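Local structure of LacI family transcription regulator (4O5A) at residues 189-194 against 278-283; 72-77 against 115-120. The protein probably represses or otherwise regulates transcription as a dimeric LacI-type DNA-binding protein whose periplasmic-binding-protein-like core is expected to sense a small ligand. All blocks are in the same frame, centred on the assembly; numbering follows the deposited sequence.

Contact 1: 189-194 against 278-283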
loop_
_atom_site.group_PDB
_atom_site.type_symbol
_atom_site.label_atom_id
_atom_site.label_comp_id
_atom_site.label_asym_id
_atom_site.label_seq_id
_atom_site.Cartn_x
_atom_site.Cartn_y
_atom_site.Cartn_z
ATOM N N PHE A 189 1.857 3.981 -31.658
ATOM C CA PHE A 189 2.972 4.909 -31.517
ATOM C C PHE A 189 4.210 4.447 -32.284
ATOM O O PHE A 189 5.281 5.028 -32.131
ATOM C CB PHE A 189 3.324 5.084 -30.042
ATOM C CG PHE A 189 2.487 6.112 -29.329
ATOM C CD1 PHE A 189 1.875 7.140 -30.023
ATOM C CD2 PHE A 189 2.337 6.056 -27.953
ATOM C CE1 PHE A 189 1.109 8.086 -29.362
ATOM C CE2 PHE A 189 1.575 7.001 -27.284
ATOM C CZ PHE A 189 0.963 8.017 -27.988
ATOM N N GLY A 190 4.059 3.400 -33.094
ATOM C CA GLY A 190 5.119 2.962 -33.988
ATOM C C GLY A 190 6.243 2.133 -33.383
ATOM O O GLY A 190 7.297 1.978 -34.003
ATOM N N HIS A 191 6.029 1.591 -32.187
ATOM C CA HIS A 191 7.030 0.730 -31.551
ATOM C C HIS A 191 7.098 -0.628 -32.247
ATOM O O HIS A 191 6.062 -1.237 -32.544
ATOM C CB HIS A 191 6.755 0.598 -30.047
ATOM C CG HIS A 191 6.940 1.888 -29.313
ATOM N ND1 HIS A 191 8.169 2.298 -28.838
ATOM C CD2 HIS A 191 6.080 2.903 -29.065
ATOM C CE1 HIS A 191 8.045 3.491 -28.282
ATOM N NE2 HIS A 191 6.788 3.882 -28.409
ATOM N N LYS A 192 8.316 -1.082 -32.541
ATOM C CA LYS A 192 8.516 -2.360 -33.233
ATOM C C LYS A 192 9.405 -3.327 -32.447
ATOM O O LYS A 192 9.670 -4.448 -32.884
ATOM C CB LYS A 192 9.085 -2.130 -34.630
ATOM C CG LYS A 192 8.028 -1.750 -35.681
ATOM N N ASN A 193 9.889 -2.875 -31.298
ATOM C CA ASN A 193 10.806 -3.660 -30.483
ATOM C C ASN A 193 10.534 -3.290 -29.035
ATOM O O ASN A 193 10.902 -2.201 -28.594
ATOM C CB ASN A 193 12.265 -3.339 -30.864
ATOM C CG ASN A 193 13.291 -4.177 -30.098
ATOM O OD1 ASN A 193 12.959 -5.171 -29.441
ATOM N ND2 ASN A 193 14.557 -3.773 -30.193
ATOM N N ILE A 194 9.857 -4.171 -28.305
ATOM C CA ILE A 194 9.437 -3.870 -26.943
ATOM C C ILE A 194 9.831 -4.982 -25.986
ATOM O O ILE A 194 10.189 -6.086 -26.401
ATOM C CB ILE A 194 7.909 -3.612 -26.838
ATOM C CG1 ILE A 194 7.116 -4.907 -27.050
ATOM C CG2 ILE A 194 7.467 -2.534 -27.833
ATOM C CD1 ILE A 194 5.651 -4.775 -26.723
ATOM N N ASP A 278 13.180 8.699 -26.101
ATOM C CA ASP A 278 14.027 7.574 -26.491
ATOM C C ASP A 278 13.424 6.248 -26.035
ATOM O O ASP A 278 13.705 5.208 -26.620
ATOM C CB ASP A 278 15.443 7.722 -25.902
ATOM C CG ASP A 278 16.181 8.953 -26.416
ATOM O OD1 ASP A 278 16.033 9.292 -27.609
ATOM O OD2 ASP A 278 16.932 9.576 -25.622
ATOM N N LEU A 279 12.597 6.295 -24.991
ATOM C CA LEU A 279 12.051 5.099 -24.354
ATOM C C LEU A 279 10.659 5.356 -23.780
ATOM O O LEU A 279 10.489 6.256 -22.958
ATOM C CB LEU A 279 12.980 4.625 -23.217
ATOM C CG LEU A 279 12.437 3.490 -22.338
ATOM C CD1 LEU A 279 12.429 2.165 -23.094
ATOM C CD2 LEU A 279 13.259 3.362 -21.045
ATOM N N SER A 280 9.666 4.581 -24.214
ATOM C CA SER A 280 8.339 4.640 -23.605
ATOM C C SER A 280 8.237 3.624 -22.482
ATOM O O SER A 280 8.820 2.542 -22.568
ATOM C CB SER A 280 7.243 4.356 -24.647
ATOM O OG SER A 280 7.043 5.468 -25.497
ATOM N N ILE A 281 7.482 3.971 -21.438
ATOM C CA ILE A 281 7.310 3.106 -20.268
ATOM C C ILE A 281 5.835 2.991 -19.901
ATOM O O ILE A 281 5.112 3.985 -19.889
ATOM C CB ILE A 281 8.103 3.643 -19.046
ATOM C CG1 ILE A 281 9.604 3.484 -19.297
ATOM C CG2 ILE A 281 7.726 2.895 -17.769
ATOM C CD1 ILE A 281 10.463 4.105 -18.211
ATOM N N ILE A 282 5.391 1.767 -19.614
ATOM C CA ILE A 282 4.038 1.515 -19.124
ATOM C C ILE A 282 4.116 0.694 -17.830
ATOM O O ILE A 282 4.920 -0.239 -17.721
ATOM C CB ILE A 282 3.206 0.751 -20.166
ATOM C CG1 ILE A 282 3.023 1.606 -21.413
ATOM C CG2 ILE A 282 1.826 0.355 -19.607
ATOM C CD1 ILE A 282 2.333 0.875 -22.552
ATOM N N SER A 283 3.285 1.059 -16.858
ATOM C CA SER A 283 3.133 0.291 -15.629
ATOM C C SER A 283 1.873 -0.546 -15.719
ATOM O O SER A 283 0.815 -0.010 -16.028
ATOM C CB SER A 283 2.959 1.229 -14.436
ATOM O OG SER A 283 2.694 0.494 -13.249
#
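His191 NE2 makes a hydrogen bond to the backbone O of Ala341, near the C terminus, and lies 3.3 Å from Ser280 OG. The serine hydroxyl is tied to the same backbone residue, since its OG is hydrogen-bonded to Ala341 N. The C-terminal chain thus offers its carbonyl to the imidazole and its amide to the serine. Between the two side chains themselves the approach is oblique to the ring: OG lies 3.6 Å from His191 CE1, and Ser280 CB comes in just behind it at 3.8 Å from His191 NE2. The NE2–CE1 end of the imidazole does all the touching.

Reach is what makes the meeting possible. The nearest alpha carbons, His191 CA and Ser280 CA, are 9.0 Å apart, and strand 252-255 runs between the two strands in the sheet. His191 sets CG opposite its own carbonyl carbon (chi1 -66°), sending the ring from the turn toward Ser280. Its other nitrogen, ND1, is hydrogen-bonded to Thr251 OG1, just ahead of the intervening strand. Holding both nitrogens fixes the ring's rotation. Because NE2 meets a carbonyl oxygen, it very likely carries a proton. Ala252 and Leu186 also pack against the imidazole, and both touching residues are buried.

The backbone brings His191 into place through a Schellman motif ending helix 175-188. Gly190, with positive phi, is its C-prime residue; its N bonds to Ala187 O, while His191 N returns to Leu186 O. A Gly-His pair at the end of a helix, leading into a parallel strand, is a familiar feature of the LacI family; here it joins the N-terminal ends of the strands in a periplasmic-binding-protein-like subdomain.

Contact 2: 72-77 against 115-120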
loop_
_atom_site.group_PDB
_atom_site.type_symbol
_atom_site.label_atom_id
_atom_site.label_comp_id
_atom_site.label_asym_id
_atom_site.label_seq_id
_atom_site.Cartn_x
_atom_site.Cartn_y
_atom_site.Cartn_z
ATOM N N GLY A 72 -13.849 -15.182 5.452
ATOM C CA GLY A 72 -12.446 -15.444 5.747
ATOM C C GLY A 72 -11.482 -15.083 4.629
ATOM O O GLY A 72 -11.754 -15.333 3.445
ATOM N N LEU A 73 -10.348 -14.495 5.008
ATOM C CA LEU A 73 -9.276 -14.162 4.076
ATOM C C LEU A 73 -7.947 -14.467 4.719
ATOM O O LEU A 73 -7.629 -13.929 5.783
ATOM C CB LEU A 73 -9.334 -12.675 3.690
ATOM C CG LEU A 73 -8.175 -12.154 2.840
ATOM C CD1 LEU A 73 -8.076 -12.928 1.534
ATOM C CD2 LEU A 73 -8.365 -10.679 2.563
ATOM N N VAL A 74 -7.161 -15.336 4.093
ATOM C CA VAL A 74 -5.800 -15.551 4.567
ATOM C C VAL A 74 -4.834 -14.762 3.698
ATOM O O VAL A 74 -4.806 -14.929 2.479
ATOM C CB VAL A 74 -5.412 -17.038 4.587
ATOM C CG1 VAL A 74 -4.013 -17.201 5.155
ATOM C CG2 VAL A 74 -6.395 -17.825 5.438
ATOM N N LEU A 75 -4.068 -13.878 4.327
ATOM C CA LEU A 75 -3.055 -13.102 3.611
ATOM C C LEU A 75 -1.674 -13.716 3.792
ATOM O O LEU A 75 -1.434 -14.457 4.749
ATOM C CB LEU A 75 -3.039 -11.655 4.103
ATOM C CG LEU A 75 -4.302 -10.837 3.861
ATOM C CD1 LEU A 75 -4.172 -9.459 4.498
ATOM C CD2 LEU A 75 -4.543 -10.719 2.374
ATOM N N GLY A 76 -0.755 -13.408 2.881
ATOM C CA GLY A 76 0.603 -13.904 3.013
ATOM C C GLY A 76 1.456 -12.906 3.769
ATOM O O GLY A 76 1.325 -11.700 3.558
ATOM N N TYR A 77 2.321 -13.391 4.654
ATOM C CA TYR A 77 3.186 -12.501 5.423
ATOM C C TYR A 77 4.156 -11.764 4.501
ATOM O O TYR A 77 4.824 -12.385 3.668
ATOM C CB TYR A 77 3.955 -13.271 6.496
ATOM C CG TYR A 77 4.876 -12.401 7.327
ATOM C CD1 TYR A 77 4.363 -11.495 8.250
ATOM C CD2 TYR A 77 6.252 -12.483 7.189
ATOM C CE1 TYR A 77 5.202 -10.699 9.015
ATOM C CE2 TYR A 77 7.097 -11.689 7.946
ATOM C CZ TYR A 77 6.564 -10.801 8.857
ATOM O OH TYR A 77 7.405 -10.012 9.611
ATOM N N ASP A 115 2.450 -24.084 3.324
ATOM C CA ASP A 115 1.322 -24.977 3.583
ATOM C C ASP A 115 0.469 -24.461 4.743
ATOM O O ASP A 115 -0.479 -25.120 5.175
ATOM C CB ASP A 115 1.816 -26.399 3.876
ATOM N N ASP A 116 0.826 -23.278 5.239
ATOM C CA ASP A 116 0.145 -22.638 6.361
ATOM C C ASP A 116 -1.279 -22.230 5.980
ATOM O O ASP A 116 -2.215 -22.382 6.775
ATOM C CB ASP A 116 0.943 -21.401 6.800
ATOM C CG ASP A 116 0.666 -20.990 8.239
ATOM O OD1 ASP A 116 -0.260 -21.547 8.865
ATOM O OD2 ASP A 116 1.380 -20.092 8.742
ATOM N N GLU A 117 -1.453 -21.704 4.770
ATOM C CA GLU A 117 -2.777 -21.269 4.351
ATOM C C GLU A 117 -3.779 -22.421 4.341
ATOM O O GLU A 117 -4.880 -22.293 4.887
ATOM C CB GLU A 117 -2.760 -20.572 2.985
ATOM C CG GLU A 117 -4.168 -20.267 2.483
ATOM C CD GLU A 117 -4.200 -19.282 1.331
ATOM O OE1 GLU A 117 -3.114 -18.928 0.822
ATOM O OE2 GLU A 117 -5.316 -18.862 0.937
ATOM N N VAL A 118 -3.397 -23.539 3.731
ATOM C CA VAL A 118 -4.283 -24.698 3.676
ATOM C C VAL A 118 -4.713 -25.121 5.082
ATOM O O VAL A 118 -5.892 -25.370 5.330
ATOM C CB VAL A 118 -3.644 -25.868 2.906
ATOM C CG1 VAL A 118 -4.510 -27.111 2.990
ATOM C CG2 VAL A 118 -3.451 -25.478 1.456
ATOM N N SER A 119 -3.764 -25.151 6.012
ATOM C CA SER A 119 -4.070 -25.526 7.390
ATOM C C SER A 119 -5.094 -24.592 8.047
ATOM O O SER A 119 -6.019 -25.047 8.713
ATOM C CB SER A 119 -2.788 -25.597 8.219
ATOM O OG SER A 119 -3.076 -25.966 9.550
ATOM N N ILE A 120 -4.941 -23.288 7.845
ATOM C CA ILE A 120 -5.890 -22.331 8.402
ATOM C C ILE A 120 -7.278 -22.518 7.790
ATOM O O ILE A 120 -8.289 -22.506 8.497
ATOM C CB ILE A 120 -5.404 -20.884 8.195
ATOM C CG1 ILE A 120 -4.114 -20.649 8.990
ATOM C CG2 ILE A 120 -6.486 -19.887 8.598
ATOM C CD1 ILE A 120 -3.369 -19.379 8.613
#
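Val74 meets Glu117 and Ile120 where a helix packs on the parallel sheet of a Rossmann-like subdomain. Helix 116-127 belongs to a beta-alpha-beta crossover from strand 105-111 to strand 132-135, and strand 70-76, lying between those two, passes beneath it. The backbones come close, with Val74 CA 6.5 Å from Glu117 CA, and Val74 is the strand residue that meets the helix segment here.

Its two methyl groups share the work. CG1 lies between Glu117 CG and Ile120 CD1, 4.1 Å from each, while CG2 rests on the isoleucine alone. Glu117 starts with CG anti to the backbone N (chi1 173°) and stays extended beyond it, running alongside the valine, the two side chains pointing opposite ways. Its aliphatic part therefore covers Val74 CB, 4.0 Å from Glu117 CG, and its carboxylate is carried onward to a salt bridge between OE2 and Arg144 NH1. The arginine probably stabilises the negative charge beside the apolar surface.

Leu121 and Trp124, farther along the helix, also touch Val74, and Glu100 of the second subunit packs against Ile120. In Ile120 a chi1 of -65° leaves the branch methyl CG2 anti to the backbone N, and this places it 3.8 Å from Val74 CG2.

Overall arrangement
From the N terminus, the modelled chain enters the all-parallel sheet at strand 70-76. It passes through helix 88-99 and strand 105-111 before helix 116-127 returns over the starting strand, and contact 2 closes this short loop. The chain then continues into the other subdomain, where 189-194 follows helix 175-188 and leads into strand 193-197. After 83 intervening residues, 278-283 closes contact 1. The two loops neither nest nor cross: they follow in series. Contact 2 ties helix to sheet in one subdomain and contact 1 joins strand starts in the other, on opposite sides of the chain's centre, with contact centres 39 Å apart.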